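Local coordinates for protein fructokinase (Vibrio cholerae serotype O1, PDB 5EYN) that catalyses the ATP-dependent phosphorylation of fructose as a fructokinase of the PfkB carbohydrate kinase family, at residues F202-L207 against V233-K238; H140-A145 against D172-E177; L146-S151 against V179-Q184. All coordinates share one frame; numbering follows the deposited sequence.

Contact 1. Residues F202-L207 against V233-K238; sequences FSEEEL and VTLGAK. With ADP (adenosine-5'-diphosphate), chain E.
The ring of Phe-202, a residue bridged to Val-233 across the contact, has Leu-207 CD1 over the centre of one face, 3.9 Å above its plane. Ile-223 also touches this side chain, which leads away from 233-238. A second flat group, the adenine of ADP, is met by Ala-237. Ala-237 CA stands above ADP C6 at 3.6 Å, with its CB beside it over the same face. The carboxylate of Glu-204 reaches Leu-235 more loosely. Its OE1 comes near Leu-235 CD2, and the two side chains cross at about a right angle.

Phe-202 and Ser-203 pair with Val-233 and Thr-234 as the ends of parallel strands. Phe-202 O accepts from Thr-234 N at 2.8 Å, with an N-H...O angle of 156°. The Val-233 CA-H points at the same oxygen. The next link, Glu-204 N to Thr-234 O, is weak. Val-233 lies on the same face as Phe-202. Its CG1 is anti to the backbone N (chi1 -175°) and rests on Glu-204 CA at 3.6 Å. Its CG2 meets Leu-207 CD2 at 3.9 Å. On the other face, Thr-234 OG1 packs against Ser-203 CA, while Thr-234 CB lies 3.3 Å from ADP O3'.

Ser-203 closes the strand and caps the helix. Its OG accepts from Glu-206 N at 3.0 Å. Glu-206 OE2 in turn takes the Ser-203 N-H on its anti side at 3.0 Å, in a nearly straight bond of 170°. These two bonds make a capping box. Glu-206 OE1 is held by Leu-175 N.

Strand 199-203 leads through helices to its parallel neighbour 230-234, a beta-alpha-beta crossover. The nucleotide sits past the C-terminal ends of these strands, the ADP site of the ribokinase-like fold.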
loop_
_atom_site.group_PDB
_atom_site.type_symbol
_atom_site.label_atom_id
_atom_site.label_comp_id
_atom_site.label_asym_id
_atom_site.label_seq_id
_atom_site.Cartn_x
_atom_site.Cartn_y
_atom_site.Cartn_z
ATOM N N PHE A 202 22.691 1.783 -17.049
ATOM C CA PHE A 202 22.166 3.057 -16.585
ATOM C C PHE A 202 21.182 3.554 -17.621
ATOM O O PHE A 202 21.399 3.348 -18.803
ATOM C CB PHE A 202 23.247 4.147 -16.552
ATOM C CG PHE A 202 24.447 3.869 -15.683
ATOM C CD1 PHE A 202 24.454 4.239 -14.352
ATOM C CD2 PHE A 202 25.596 3.353 -16.234
ATOM C CE1 PHE A 202 25.575 4.054 -13.568
ATOM C CE2 PHE A 202 26.731 3.174 -15.454
ATOM C CZ PHE A 202 26.712 3.517 -14.118
ATOM N N SER A 203 20.163 4.293 -17.210
ATOM C CA SER A 203 19.542 5.206 -18.143
ATOM C C SER A 203 20.473 6.406 -18.266
ATOM O O SER A 203 21.330 6.644 -17.404
ATOM C CB SER A 203 18.175 5.669 -17.661
ATOM O OG SER A 203 18.341 6.596 -16.611
ATOM N N GLU A 204 20.305 7.168 -19.335
ATOM C CA GLU A 204 21.109 8.366 -19.543
ATOM C C GLU A 204 20.998 9.276 -18.323
ATOM O O GLU A 204 21.987 9.824 -17.837
ATOM C CB GLU A 204 20.626 9.088 -20.807
ATOM C CG GLU A 204 21.311 10.400 -21.109
ATOM C CD GLU A 204 20.872 10.983 -22.445
ATOM O OE1 GLU A 204 20.089 10.318 -23.163
ATOM O OE2 GLU A 204 21.315 12.102 -22.773
ATOM N N GLU A 205 19.779 9.429 -17.826
ATOM C CA GLU A 205 19.536 10.303 -16.694
ATOM C C GLU A 205 20.228 9.782 -15.424
ATOM O O GLU A 205 20.824 10.536 -14.680
ATOM C CB GLU A 205 18.024 10.443 -16.492
ATOM C CG GLU A 205 17.286 11.159 -17.644
ATOM C CD GLU A 205 17.087 10.332 -18.927
ATOM O OE1 GLU A 205 17.246 9.088 -18.931
ATOM O OE2 GLU A 205 16.742 10.963 -19.956
ATOM N N GLU A 206 20.171 8.484 -15.189
ATOM C CA GLU A 206 20.794 7.919 -14.004
ATOM C C GLU A 206 22.315 8.073 -14.038
ATOM O O GLU A 206 22.937 8.319 -13.012
ATOM C CB GLU A 206 20.392 6.453 -13.860
ATOM C CG GLU A 206 18.963 6.291 -13.413
ATOM C CD GLU A 206 18.410 4.893 -13.619
ATOM O OE1 GLU A 206 17.502 4.525 -12.860
ATOM O OE2 GLU A 206 18.865 4.174 -14.536
ATOM N N LEU A 207 22.923 7.856 -15.195
ATOM C CA LEU A 207 24.368 7.978 -15.312
ATOM C C LEU A 207 24.775 9.387 -14.954
ATOM O O LEU A 207 25.704 9.596 -14.180
ATOM C CB LEU A 207 24.828 7.647 -16.727
ATOM C CG LEU A 207 26.306 7.913 -16.996
ATOM C CD1 LEU A 207 27.164 7.069 -16.079
ATOM C CD2 LEU A 207 26.648 7.638 -18.449
ATOM N N VAL A 233 24.202 2.190 -21.581
ATOM C CA VAL A 233 23.408 3.350 -21.238
ATOM C C VAL A 233 22.208 3.347 -22.162
ATOM O O VAL A 233 22.355 3.488 -23.384
ATOM C CB VAL A 233 24.186 4.670 -21.428
ATOM C CG1 VAL A 233 23.347 5.850 -20.933
ATOM C CG2 VAL A 233 25.529 4.612 -20.715
ATOM N N THR A 234 21.018 3.180 -21.597
ATOM C CA THR A 234 19.822 3.173 -22.419
ATOM C C THR A 234 19.440 4.592 -22.808
ATOM O O THR A 234 19.595 5.544 -22.032
ATOM C CB THR A 234 18.655 2.445 -21.734
ATOM O OG1 THR A 234 18.378 3.056 -20.473
ATOM C CG2 THR A 234 18.997 0.973 -21.522
ATOM N N LEU A 235 18.920 4.702 -24.023
ATOM C CA LEU A 235 18.641 5.975 -24.656
ATOM C C LEU A 235 17.181 6.034 -25.114
ATOM O O LEU A 235 16.872 6.681 -26.103
ATOM C CB LEU A 235 19.551 6.141 -25.873
ATOM C CG LEU A 235 21.048 5.913 -25.648
ATOM C CD1 LEU A 235 21.777 5.923 -26.980
ATOM C CD2 LEU A 235 21.601 6.967 -24.722
ATOM N N GLY A 236 16.284 5.338 -24.423
ATOM C CA GLY A 236 14.889 5.280 -24.848
ATOM C C GLY A 236 14.765 4.772 -26.274
ATOM O O GLY A 236 15.381 3.781 -26.640
ATOM N N ALA A 237 13.955 5.451 -27.081
ATOM C CA ALA A 237 13.741 5.070 -28.473
ATOM C C ALA A 237 15.019 5.002 -29.306
ATOM O O ALA A 237 15.050 4.333 -30.338
ATOM C CB ALA A 237 12.763 6.031 -29.113
ATOM N N LYS A 238 16.071 5.681 -28.862
ATOM C CA LYS A 238 17.337 5.695 -29.595
ATOM C C LYS A 238 18.215 4.468 -29.326
ATOM O O LYS A 238 19.291 4.341 -29.901
ATOM C CB LYS A 238 18.112 6.981 -29.281
ATOM C CG LYS A 238 17.451 8.255 -29.792
ATOM C CD LYS A 238 17.271 8.199 -31.295
ATOM C CE LYS A 238 16.720 9.492 -31.862
ATOM N NZ LYS A 238 16.524 9.385 -33.338
HETATM P PB ADP E . 12.036 1.869 -18.234
HETATM O O1B ADP E . 11.624 0.513 -17.725
HETATM O O2B ADP E . 12.825 2.614 -17.180
HETATM O O3B ADP E . 10.792 2.648 -18.584
HETATM P PA ADP E . 13.247 2.833 -20.551
HETATM O O1A ADP E . 11.881 3.430 -20.845
HETATM O O2A ADP E . 14.043 3.885 -19.812
HETATM O O3A ADP E . 12.932 1.666 -19.535
HETATM O "O5'" ADP E . 14.059 2.446 -21.877
HETATM C "C5'" ADP E . 14.875 1.328 -21.922
HETATM C "C4'" ADP E . 14.937 0.615 -23.252
HETATM O "O4'" ADP E . 13.634 0.314 -23.701
HETATM C "C3'" ADP E . 15.619 1.344 -24.355
HETATM O "O3'" ADP E . 17.002 1.164 -24.304
HETATM C "C2'" ADP E . 15.029 0.698 -25.542
HETATM O "O2'" ADP E . 15.564 -0.543 -25.805
HETATM C "C1'" ADP E . 13.639 0.491 -25.091
HETATM N N9 ADP E . 12.746 1.569 -25.407
HETATM C C8 ADP E . 12.253 2.507 -24.577
HETATM N N7 ADP E . 11.435 3.314 -25.236
HETATM C C5 ADP E . 11.375 2.919 -26.508
HETATM C C6 ADP E . 10.702 3.343 -27.642
HETATM N N6 ADP E . 9.838 4.481 -27.606
HETATM N N1 ADP E . 10.879 2.688 -28.785
HETATM C C2 ADP E . 11.676 1.609 -28.889
HETATM N N3 ADP E . 12.352 1.160 -27.805
HETATM C C4 ADP E . 12.210 1.795 -26.634
#

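Contact 2. Residues H140-A145 against D172-E177; sequences HVCSIA and DPNLRE. With CA (calcium ion), chain C; FRU (beta-D-fructofuranose), chain B; BEF (beryllium trifluoride ion), chain D.
Asp-172, Ser-143 and Cys-142 have more surface buried here than any other residue of the two segments. Asp-172 N binds Val-141 O at 3.0 Å. Its CB lies at the edge of the His-140 ring, 3.6 Å from CE1. The ring and carboxylate planes are turned 56° apart. Water 1 bridges His-140 NE2 and Asp-172 OD2, while His-140 ND1 is bonded to Ser-170 OG. The carboxylate also accepts from waters 4 and 5, both calcium ligands. Asp-172 is thus a second-shell residue of the metal.

Ser-143 grips Pro-173 O twice, through its N and its OG. The OG bond is short, 2.6 Å to Pro-173 O. The two donors come from opposite faces of the carbonyl plane, which should fix this peptide firmly. Water 2 links Ser-143 OG to Arg-176 N.

Cys-142 SG accepts from Asn-174 ND2 at 3.5 Å. The bond is straight (177°) and lies in the amide plane. ND2 is also bonded to Asp-266 OD1. With ND2 held, OD1 faces calcium and binds it at 2.3 Å.

Farther along, Ile-144 CD1 touches both Arg-176 CG and fructose C1, each at 3.8 Å. Beyond CG the Arg-176 chain bends at chi2. Its NE bonds fructose O2 at 3.0 Å (172°), and its NH2 bonds F3 of beryllium trifluoride at 3.1 Å. Beryllium trifluoride probably stands in for the transferred phosphoryl group. Sugar, phosphoryl mimic and calcium water shell meet at the strand ends, as expected of the phosphoryl-transfer site of a PfkB kinase.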
loop_
_atom_site.group_PDB
_atom_site.type_symbol
_atom_site.label_atom_id
_atom_site.label_comp_id
_atom_site.label_asym_id
_atom_site.label_seq_id
_atom_site.Cartn_x
_atom_site.Cartn_y
_atom_site.Cartn_z
ATOM N N HIS A 140 21.912 -10.511 -10.595
ATOM C CA HIS A 140 21.488 -9.163 -10.945
ATOM C C HIS A 140 20.801 -8.477 -9.774
ATOM O O HIS A 140 19.957 -9.074 -9.099
ATOM C CB HIS A 140 20.533 -9.200 -12.132
ATOM C CG HIS A 140 20.036 -7.859 -12.545
ATOM N ND1 HIS A 140 20.840 -6.934 -13.177
ATOM C CD2 HIS A 140 18.833 -7.257 -12.368
ATOM C CE1 HIS A 140 20.148 -5.829 -13.394
ATOM N NE2 HIS A 140 18.921 -6.002 -12.927
ATOM N N VAL A 141 21.192 -7.220 -9.565
ATOM C CA VAL A 141 20.785 -6.396 -8.432
ATOM C C VAL A 141 20.391 -5.003 -8.911
ATOM O O VAL A 141 20.980 -4.496 -9.862
ATOM C CB VAL A 141 21.992 -6.266 -7.406
ATOM C CG1 VAL A 141 21.667 -5.349 -6.236
ATOM C CG2 VAL A 141 22.439 -7.637 -6.924
ATOM N N CYS A 142 19.412 -4.402 -8.230
ATOM C CA CYS A 142 19.025 -2.999 -8.405
ATOM C C CYS A 142 19.195 -2.250 -7.096
ATOM O O CYS A 142 19.346 -2.857 -6.036
ATOM C CB CYS A 142 17.579 -2.868 -8.887
ATOM S SG CYS A 142 17.248 -3.652 -10.486
ATOM N N SER A 143 19.164 -0.931 -7.156
ATOM C CA SER A 143 19.518 -0.161 -5.978
ATOM C C SER A 143 18.528 -0.218 -4.836
ATOM O O SER A 143 18.920 0.076 -3.712
ATOM C CB SER A 143 19.821 1.288 -6.317
ATOM O OG SER A 143 18.645 1.963 -6.666
ATOM N N ILE A 144 17.269 -0.559 -5.056
ATOM C CA ILE A 144 16.353 -0.636 -3.941
ATOM C C ILE A 144 16.876 -1.654 -2.922
ATOM O O ILE A 144 16.683 -1.489 -1.715
ATOM C CB ILE A 144 14.917 -0.931 -4.403
ATOM C CG1 ILE A 144 14.254 0.376 -4.813
ATOM C CG2 ILE A 144 14.095 -1.617 -3.301
ATOM C CD1 ILE A 144 12.830 0.218 -5.295
ATOM N N ALA A 145 17.560 -2.690 -3.383
ATOM C CA ALA A 145 18.095 -3.689 -2.469
ATOM C C ALA A 145 19.157 -3.103 -1.548
ATOM O O ALA A 145 19.435 -3.667 -0.498
ATOM C CB ALA A 145 18.669 -4.855 -3.257
ATOM N N ASP A 172 21.840 -2.709 -12.113
ATOM C CA ASP A 172 21.065 -1.653 -12.758
ATOM C C ASP A 172 20.597 -0.760 -11.622
ATOM O O ASP A 172 19.714 -1.141 -10.871
ATOM C CB ASP A 172 19.866 -2.258 -13.498
ATOM C CG ASP A 172 18.925 -1.234 -14.079
ATOM O OD1 ASP A 172 19.120 -0.029 -13.869
ATOM O OD2 ASP A 172 17.961 -1.676 -14.730
ATOM N N PRO A 173 21.236 0.403 -11.457
ATOM C CA PRO A 173 20.846 1.241 -10.319
ATOM C C PRO A 173 19.321 1.390 -10.189
ATOM O O PRO A 173 18.795 1.202 -9.100
ATOM C CB PRO A 173 21.583 2.548 -10.600
ATOM C CG PRO A 173 22.877 2.078 -11.243
ATOM C CD PRO A 173 22.469 0.891 -12.108
ATOM N N ASN A 174 18.614 1.702 -11.260
ATOM C CA ASN A 174 17.162 1.720 -11.193
ATOM C C ASN A 174 16.717 2.561 -9.997
ATOM O O ASN A 174 16.022 2.105 -9.087
ATOM C CB ASN A 174 16.617 0.294 -11.081
ATOM C CG ASN A 174 15.576 -0.007 -12.097
ATOM O OD1 ASN A 174 14.988 0.898 -12.701
ATOM N ND2 ASN A 174 15.373 -1.289 -12.342
ATOM N N LEU A 175 17.135 3.810 -10.016
ATOM C CA LEU A 175 17.020 4.646 -8.843
ATOM C C LEU A 175 15.602 4.980 -8.468
ATOM O O LEU A 175 14.809 5.389 -9.311
ATOM C CB LEU A 175 17.791 5.941 -9.040
ATOM C CG LEU A 175 19.273 5.778 -9.345
ATOM C CD1 LEU A 175 19.908 7.158 -9.543
ATOM C CD2 LEU A 175 19.991 4.974 -8.259
ATOM N N ARG A 176 15.298 4.812 -7.188
ATOM C CA ARG A 176 14.024 5.182 -6.601
ATOM C C ARG A 176 14.335 5.821 -5.247
ATOM O O ARG A 176 14.323 5.158 -4.202
ATOM C CB ARG A 176 13.127 3.951 -6.434
ATOM C CG ARG A 176 12.936 3.108 -7.704
ATOM C CD ARG A 176 12.050 3.768 -8.747
ATOM N NE ARG A 176 11.804 2.801 -9.801
ATOM C CZ ARG A 176 12.568 2.629 -10.869
ATOM N NH1 ARG A 176 13.601 3.408 -11.119
ATOM N NH2 ARG A 176 12.268 1.671 -11.729
ATOM N N GLU A 177 14.642 7.110 -5.273
ATOM C CA GLU A 177 15.218 7.776 -4.102
ATOM C C GLU A 177 14.328 7.687 -2.882
ATOM O O GLU A 177 14.832 7.576 -1.770
ATOM C CB GLU A 177 15.496 9.254 -4.406
ATOM C CG GLU A 177 16.220 10.006 -3.302
ATOM C CD GLU A 177 16.466 11.447 -3.688
ATOM O OE1 GLU A 177 15.481 12.200 -3.843
ATOM O OE2 GLU A 177 17.642 11.817 -3.866
HETATM CA CA CA C . 14.990 1.539 -14.928
HETATM C C1 FRU B . 10.617 -0.804 -8.240
HETATM C C2 FRU B . 9.819 -0.448 -9.487
HETATM C C3 FRU B . 8.519 -1.193 -9.708
HETATM C C4 FRU B . 8.446 -1.409 -11.184
HETATM C C5 FRU B . 9.887 -1.450 -11.554
HETATM C C6 FRU B . 10.189 -0.914 -12.932
HETATM O O1 FRU B . 11.114 -2.105 -8.311
HETATM O O2 FRU B . 9.552 0.919 -9.406
HETATM O O3 FRU B . 7.486 -0.436 -9.150
HETATM O O4 FRU B . 7.829 -2.596 -11.549
HETATM O O5 FRU B . 10.627 -0.722 -10.589
HETATM O O6 FRU B . 11.566 -0.961 -13.213
HETATM BE BE BEF D . 12.185 0.850 -16.021
HETATM F F1 BEF D . 10.759 1.424 -16.140
HETATM F F2 BEF D . 12.222 -0.705 -15.925
HETATM F F3 BEF D . 12.830 1.248 -14.709
HETATM O O HOH W 1 16.916 -4.068 -13.857
HETATM O O HOH W 2 16.712 3.087 -5.261
HETATM O O HOH W 3 15.955 -0.297 -7.593
HETATM O O HOH W 4 17.495 1.784 -15.007
HETATM O O HOH W 5 15.549 -0.678 -15.544
HETATM O O HOH W 6 15.054 3.681 -13.782
HETATM O O HOH W 7 14.646 2.345 -17.191
#

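Contact 3. Residues L146-S151 against V179-Q184; sequences LANQPS and VWSEPQ
Trp-180 CG is anti to the carbonyl carbon (chi1 -64°), which starts the side chain on its way to the backbone of Leu-146 and Ala-147. Asn-148 CG is likewise anti to the carbonyl carbon (chi1 -56°), and chi2 (-79°) turns ND2 to Val-179 and OD1 to Ser-181.

The indole lies flat against the chain. Ala-147 CA stands over the centre of the six-membered ring, 3.5 Å from the centroid, a CH-pi contact. Ala-147 CB lies over the five-membered ring, 3.7 Å from Trp-180 CE2. Leu-146 O lies 3.3 Å from Trp-180 CH2, and that oxygen is also bonded to Arg-152 NE.

Both segments are loops of the alpha/beta fold. They follow the adjacent parallel strands 138-142 and 168-172 and lead to helices 151-165 and 186-194. Trp-180 also touches Leu-186 and Thr-189 of the second helix.

The Asn-148 amide works from both ends. Its ND2 donates to Val-179 O at 2.9 Å, with the acceptor in the amide plane, and is also bonded to Gln-123 OE1. Its OD1 takes two donors from one residue. Ser-181 N meets a lone pair of OD1 in the carbonyl plane at 3.0 Å. Ser-181 OG donates to OD1 at 2.8 Å.

Water 8 joins Ala-147 O to Glu-182 N. Ala-147 CB also packs on Val-179 CG1 at 3.8 Å.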
loop_
_atom_site.group_PDB
_atom_site.type_symbol
_atom_site.label_atom_id
_atom_site.label_comp_id
_atom_site.label_asym_id
_atom_site.label_seq_id
_atom_site.Cartn_x
_atom_site.Cartn_y
_atom_site.Cartn_z
ATOM N N LEU A 146 19.728 -1.979 -1.955
ATOM C CA LEU A 146 20.755 -1.288 -1.197
ATOM C C LEU A 146 20.196 -0.138 -0.385
ATOM O O LEU A 146 20.945 0.566 0.262
ATOM C CB LEU A 146 21.785 -0.715 -2.161
ATOM C CG LEU A 146 22.322 -1.701 -3.198
ATOM C CD1 LEU A 146 23.324 -1.014 -4.107
ATOM C CD2 LEU A 146 22.944 -2.927 -2.526
ATOM N N ALA A 147 18.886 0.090 -0.416
ATOM C CA ALA A 147 18.363 1.321 0.161
ATOM C C ALA A 147 18.463 1.388 1.677
ATOM O O ALA A 147 18.773 2.448 2.210
ATOM C CB ALA A 147 16.918 1.576 -0.299
ATOM N N ASN A 148 18.138 0.291 2.359
ATOM C CA ASN A 148 18.136 0.279 3.816
ATOM C C ASN A 148 18.707 -1.018 4.321
ATOM O O ASN A 148 18.781 -1.997 3.593
ATOM C CB ASN A 148 16.724 0.448 4.360
ATOM C CG ASN A 148 16.063 1.698 3.853
ATOM O OD1 ASN A 148 16.316 2.805 4.337
ATOM N ND2 ASN A 148 15.205 1.532 2.874
ATOM N N GLN A 149 19.129 -1.014 5.579
ATOM C CA GLN A 149 19.549 -2.235 6.231
ATOM C C GLN A 149 18.355 -3.006 6.747
ATOM O O GLN A 149 17.350 -2.405 7.104
ATOM C CB GLN A 149 20.450 -1.900 7.417
ATOM C CG GLN A 149 21.694 -1.128 7.055
ATOM C CD GLN A 149 22.676 -1.944 6.228
ATOM O OE1 GLN A 149 22.445 -3.120 5.920
ATOM N NE2 GLN A 149 23.750 -1.306 5.817
ATOM N N PRO A 150 18.470 -4.340 6.860
ATOM C CA PRO A 150 19.660 -5.146 6.580
ATOM C C PRO A 150 19.859 -5.513 5.113
ATOM O O PRO A 150 20.874 -6.114 4.759
ATOM C CB PRO A 150 19.409 -6.416 7.399
ATOM C CG PRO A 150 17.909 -6.556 7.390
ATOM C CD PRO A 150 17.409 -5.136 7.505
ATOM N N SER A 151 18.900 -5.208 4.247
ATOM C CA SER A 151 19.041 -5.643 2.862
ATOM C C SER A 151 20.313 -5.123 2.222
ATOM O O SER A 151 20.956 -5.833 1.458
ATOM C CB SER A 151 17.825 -5.234 2.042
ATOM O OG SER A 151 17.998 -5.614 0.686
ATOM N N VAL A 179 12.663 5.502 -1.543
ATOM C CA VAL A 179 12.741 4.267 -0.770
ATOM C C VAL A 179 13.845 4.334 0.309
ATOM O O VAL A 179 13.817 3.581 1.286
ATOM C CB VAL A 179 12.974 3.080 -1.751
ATOM C CG1 VAL A 179 13.178 1.756 -1.036
ATOM C CG2 VAL A 179 11.813 2.987 -2.708
ATOM N N TRP A 180 14.818 5.218 0.125
ATOM C CA TRP A 180 15.954 5.359 1.033
ATOM C C TRP A 180 15.549 6.159 2.255
ATOM O O TRP A 180 15.105 7.292 2.141
ATOM C CB TRP A 180 17.106 6.076 0.313
ATOM C CG TRP A 180 17.638 5.291 -0.824
ATOM C CD1 TRP A 180 16.983 4.965 -1.977
ATOM C CD2 TRP A 180 18.917 4.672 -0.910
ATOM N NE1 TRP A 180 17.785 4.187 -2.771
ATOM C CE2 TRP A 180 18.975 3.985 -2.139
ATOM C CE3 TRP A 180 20.025 4.626 -0.064
ATOM C CZ2 TRP A 180 20.094 3.275 -2.547
ATOM C CZ3 TRP A 180 21.147 3.919 -0.478
ATOM C CH2 TRP A 180 21.166 3.247 -1.700
ATOM N N SER A 181 15.709 5.585 3.442
ATOM C CA SER A 181 15.454 6.355 4.647
ATOM C C SER A 181 16.508 7.452 4.822
ATOM O O SER A 181 16.214 8.484 5.428
ATOM C CB SER A 181 15.332 5.438 5.865
ATOM O OG SER A 181 16.555 4.863 6.250
ATOM N N GLU A 182 17.700 7.236 4.257
ATOM C CA GLU A 182 18.799 8.193 4.273
ATOM C C GLU A 182 19.186 8.481 2.830
ATOM O O GLU A 182 20.138 7.900 2.318
ATOM C CB GLU A 182 20.001 7.600 5.006
ATOM C CG GLU A 182 19.705 7.060 6.406
ATOM C CD GLU A 182 19.448 8.143 7.433
ATOM O OE1 GLU A 182 19.791 9.323 7.191
ATOM O OE2 GLU A 182 18.899 7.808 8.505
ATOM N N PRO A 183 18.433 9.358 2.149
ATOM C CA PRO A 183 18.717 9.579 0.725
ATOM C C PRO A 183 20.124 10.123 0.452
ATOM O O PRO A 183 20.647 9.936 -0.654
ATOM C CB PRO A 183 17.616 10.560 0.289
ATOM C CG PRO A 183 17.091 11.138 1.536
ATOM C CD PRO A 183 17.268 10.125 2.612
ATOM N N GLN A 184 20.741 10.754 1.444
ATOM C CA GLN A 184 22.096 11.257 1.278
ATOM C C GLN A 184 23.123 10.124 1.118
ATOM O O GLN A 184 24.258 10.370 0.724
ATOM C CB GLN A 184 22.470 12.179 2.448
ATOM C CG GLN A 184 22.781 11.480 3.753
ATOM C CD GLN A 184 21.559 11.041 4.559
ATOM O OE1 GLN A 184 20.382 11.247 4.171
ATOM N NE2 GLN A 184 21.839 10.428 5.707
HETATM O O HOH W 8 18.893 4.663 3.791
#

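How the contacts relate
Contact 2 is wholly buried near the middle of the chain. Contacts 1 and 3 are only partly buried and lie farther out. Contacts 2 and 3 join successive parts of the connections leaving strands 138-142 and 168-172, so their segments alternate. They join where Ala-145 O meets Ser-151 OG and where Ile-144 packs on Val-179. Contact 1 comes later in sequence but reaches the same large sheet. It touches contact 2 through Phe-202 and Pro-173. The chemistry differs with place. Contact 1 is strand pairing and helix capping beside the nucleotide. Contact 2 is polar, with metal, waters and sugar. Contact 3 pairs an indole face with asparagine hydrogen bonds, and no ligand touches it.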